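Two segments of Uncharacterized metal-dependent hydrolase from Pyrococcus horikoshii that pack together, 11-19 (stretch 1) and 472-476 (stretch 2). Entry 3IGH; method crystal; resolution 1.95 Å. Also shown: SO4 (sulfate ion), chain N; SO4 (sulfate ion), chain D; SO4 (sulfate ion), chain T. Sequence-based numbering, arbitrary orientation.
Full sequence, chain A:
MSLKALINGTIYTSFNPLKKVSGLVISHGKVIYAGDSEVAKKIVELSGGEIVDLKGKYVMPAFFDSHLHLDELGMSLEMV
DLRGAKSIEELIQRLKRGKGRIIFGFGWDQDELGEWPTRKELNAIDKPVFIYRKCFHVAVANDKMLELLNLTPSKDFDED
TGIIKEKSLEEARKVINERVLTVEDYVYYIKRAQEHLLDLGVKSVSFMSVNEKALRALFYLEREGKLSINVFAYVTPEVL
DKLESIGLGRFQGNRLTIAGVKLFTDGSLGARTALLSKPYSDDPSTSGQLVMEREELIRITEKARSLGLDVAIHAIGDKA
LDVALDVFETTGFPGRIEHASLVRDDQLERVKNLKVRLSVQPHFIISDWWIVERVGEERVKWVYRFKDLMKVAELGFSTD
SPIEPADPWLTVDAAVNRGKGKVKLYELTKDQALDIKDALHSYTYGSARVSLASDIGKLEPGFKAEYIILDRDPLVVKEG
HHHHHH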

# COMPACT_ATOMS: atom_id res chain seq x y z
N ILE A 11 19.39 -27.72 1.46
CA ILE A 11 18.72 -26.47 1.12
C ILE A 11 19.58 -25.69 0.16
O ILE A 11 20.68 -25.27 0.51
CB ILE A 11 18.43 -25.63 2.38
CG1 ILE A 11 17.56 -26.43 3.36
CG2 ILE A 11 17.74 -24.31 2.00
CD1 ILE A 11 17.91 -26.21 4.81
N TYR A 12 19.09 -25.51 -1.07
CA TYR A 12 19.75 -24.64 -2.04
C TYR A 12 19.33 -23.20 -1.76
O TYR A 12 18.14 -22.89 -1.80
CB TYR A 12 19.37 -25.03 -3.48
CG TYR A 12 19.96 -26.34 -3.93
CD1 TYR A 12 21.23 -26.39 -4.49
CD2 TYR A 12 19.26 -27.54 -3.79
CE1 TYR A 12 21.79 -27.59 -4.90
CE2 TYR A 12 19.81 -28.75 -4.19
CZ TYR A 12 21.08 -28.76 -4.75
OH TYR A 12 21.65 -29.95 -5.16
N THR A 13 20.30 -22.34 -1.47
CA THR A 13 19.99 -20.95 -1.16
C THR A 13 20.21 -20.05 -2.37
O THR A 13 19.68 -18.95 -2.41
CB THR A 13 20.83 -20.40 0.02
OG1 THR A 13 22.21 -20.28 -0.37
CG2 THR A 13 20.70 -21.29 1.25
N SER A 14 21.00 -20.53 -3.32
CA SER A 14 21.35 -19.77 -4.52
C SER A 14 21.75 -20.74 -5.62
O SER A 14 22.28 -21.82 -5.33
CB SER A 14 22.49 -18.79 -4.20
OG SER A 14 22.85 -18.02 -5.33
N PHE A 15 21.49 -20.38 -6.87
CA PHE A 15 21.84 -21.24 -8.01
C PHE A 15 23.04 -20.70 -8.79
O PHE A 15 23.89 -21.48 -9.24
CB PHE A 15 20.64 -21.48 -8.93
CG PHE A 15 19.59 -22.38 -8.34
CD1 PHE A 15 19.84 -23.74 -8.15
CD2 PHE A 15 18.34 -21.88 -8.00
CE1 PHE A 15 18.87 -24.58 -7.61
CE2 PHE A 15 17.36 -22.72 -7.46
CZ PHE A 15 17.63 -24.07 -7.26
N ASN A 16 23.09 -19.38 -8.98
CA ASN A 16 24.24 -18.69 -9.55
C ASN A 16 24.70 -17.61 -8.57
O ASN A 16 24.10 -16.53 -8.53
CB ASN A 16 23.88 -18.02 -10.89
CG ASN A 16 23.79 -18.99 -12.05
OD1 ASN A 16 23.96 -20.20 -11.89
ND2 ASN A 16 23.53 -18.46 -13.24
N PRO A 17 25.75 -17.88 -7.77
CA PRO A 17 26.57 -19.09 -7.66
C PRO A 17 25.86 -20.18 -6.87
O PRO A 17 24.96 -19.88 -6.09
CB PRO A 17 27.80 -18.62 -6.86
CG PRO A 17 27.64 -17.13 -6.67
CD PRO A 17 26.18 -16.86 -6.81
N LEU A 18 26.24 -21.44 -7.09
CA LEU A 18 25.59 -22.52 -6.38
C LEU A 18 25.99 -22.51 -4.91
O LEU A 18 27.17 -22.59 -4.58
CB LEU A 18 25.90 -23.87 -7.03
CG LEU A 18 25.13 -25.07 -6.46
CD1 LEU A 18 23.67 -25.06 -6.91
CD2 LEU A 18 25.82 -26.35 -6.87
N LYS A 19 25.00 -22.37 -4.02
CA LYS A 19 25.23 -22.43 -2.57
C LYS A 19 24.21 -23.36 -1.91
O LYS A 19 23.00 -23.23 -2.14
CB LYS A 19 25.14 -21.05 -1.92
CG LYS A 19 26.09 -19.99 -2.46
CD LYS A 19 26.10 -18.77 -1.54
CE LYS A 19 26.71 -17.54 -2.21
NZ LYS A 19 28.16 -17.67 -2.51
N ARG A 472 13.64 -34.93 -4.30
CA ARG A 472 14.92 -35.14 -4.97
C ARG A 472 15.62 -33.84 -5.31
O ARG A 472 15.00 -32.77 -5.33
CB ARG A 472 14.71 -35.95 -6.24
CG ARG A 472 14.23 -37.39 -6.04
CD ARG A 472 13.63 -37.94 -7.32
NE ARG A 472 12.44 -37.19 -7.73
CZ ARG A 472 11.74 -37.44 -8.83
NH1 ARG A 472 12.10 -38.42 -9.64
NH2 ARG A 472 10.67 -36.71 -9.12
N ASP A 473 16.93 -33.95 -5.57
CA ASP A 473 17.79 -32.86 -6.02
C ASP A 473 17.29 -32.35 -7.37
O ASP A 473 17.39 -33.08 -8.36
CB ASP A 473 19.23 -33.41 -6.13
CG ASP A 473 20.26 -32.38 -6.58
OD1 ASP A 473 21.46 -32.76 -6.65
OD2 ASP A 473 19.93 -31.21 -6.86
N PRO A 474 16.78 -31.09 -7.41
CA PRO A 474 16.15 -30.55 -8.63
C PRO A 474 17.10 -30.45 -9.82
O PRO A 474 16.64 -30.45 -10.97
CB PRO A 474 15.71 -29.14 -8.20
CG PRO A 474 16.58 -28.80 -7.03
CD PRO A 474 16.78 -30.11 -6.32
N LEU A 475 18.40 -30.39 -9.55
CA LEU A 475 19.42 -30.31 -10.59
C LEU A 475 19.66 -31.64 -11.32
O LEU A 475 20.35 -31.69 -12.34
CB LEU A 475 20.74 -29.83 -9.97
CG LEU A 475 20.73 -28.46 -9.28
CD1 LEU A 475 22.11 -28.16 -8.73
CD2 LEU A 475 20.30 -27.37 -10.25
N VAL A 476 19.05 -32.71 -10.80
CA VAL A 476 19.42 -34.07 -11.16
C VAL A 476 18.21 -34.88 -11.63
O VAL A 476 18.34 -36.01 -12.12
CB VAL A 476 20.22 -34.68 -9.96
CG1 VAL A 476 19.66 -36.00 -9.44
CG2 VAL A 476 21.71 -34.73 -10.27
S SO4 N . 29.28 -21.78 -9.10
O1 SO4 N . 30.42 -22.65 -9.34
O2 SO4 N . 28.08 -22.39 -9.67
O3 SO4 N . 29.10 -21.61 -7.66
O4 SO4 N . 29.51 -20.47 -9.71
S SO4 D . 10.08 -34.17 -6.55
O1 SO4 D . 9.64 -34.00 -5.17
O2 SO4 D . 9.24 -35.16 -7.22
O3 SO4 D . 9.95 -32.90 -7.25
O4 SO4 D . 11.49 -34.59 -6.57
S SO4 T . 10.23 -40.74 -11.70
O1 SO4 T . 10.27 -40.74 -10.23
O2 SO4 T . 8.98 -40.15 -12.14
O3 SO4 T . 11.36 -39.97 -12.22
O4 SO4 T . 10.32 -42.11 -12.19

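Leu475 lies at the centre of the contact and gives up more surface to it than any other residue of its stretch. Its CA-to-CB bond points toward stretch 1, and the side chain (chi1 m, chi2 t) ends in two methyl groups that meet different partners. CD1 lies 3.9 Å from Tyr12 CE1 and also 3.9 Å from Leu18 CD1, whereas CD2 approaches Phe15 CE1 at 4.1 Å. These are van der Waals separations between apolar atoms, so the leucine side chain meets stretch 1 through apolar packing alone. Both methyls approach their aromatic rings obliquely.

Pro474 extends the apolar patch along the tyrosine. Its CD atom sits 3.9 Å from Tyr12 CE2, while Leu475 touches CE1, so two consecutive residues of stretch 2 touch different carbons of the same ring. Tyr12 accordingly has the largest covered area of any residue in the contact, and Leu18, on the exposed margin, the smallest of those in stretch 1 that take part.

The main chains themselves stay well apart. Tyr12 CA and Asp473 CA are 9.3 Å from each other, and Phe15 CA and Leu475 CA 9.7 Å, which leaves the space between them to side chains; no backbone hydrogen bond joins the stretches. The strand that includes Tyr12 leads into a turn with a cis peptide bond before Pro17. Across this turn Thr13 N donates to Lys19 O (2.9 Å) and Lys19 N to Ser14 O (3.1 Å), while Ser14 OG donates to Pro17 O (2.9 Å). The chain thus doubles back, and the CA-to-CB bonds of Tyr12, Phe15 and Leu18 all point toward stretch 2. The total surface buried is modest, 231 Å², yet it links segments more than 450 residues apart in sequence.

At the polar edge, the tyrosine ring carries its hydroxyl past Pro474 and Leu475 to Asp473. Tyr12 OH lies 2.7 Å from Asp473 OD2, a weak hydrogen bond despite the short distance. The CA-to-CB bond of Asp473 points sideways, but its t rotamer brings the carboxylate nearer to the tyrosine. The same OD2 accepts a hydrogen bond from Leu475 N (3.2 Å), and Val476 N donates to Asp473 O (3.0 Å). These two bonds fold stretch 2 into a compact turn, tying the carboxylate that meets Tyr12 to the backbone of the leucine that fills the apolar centre.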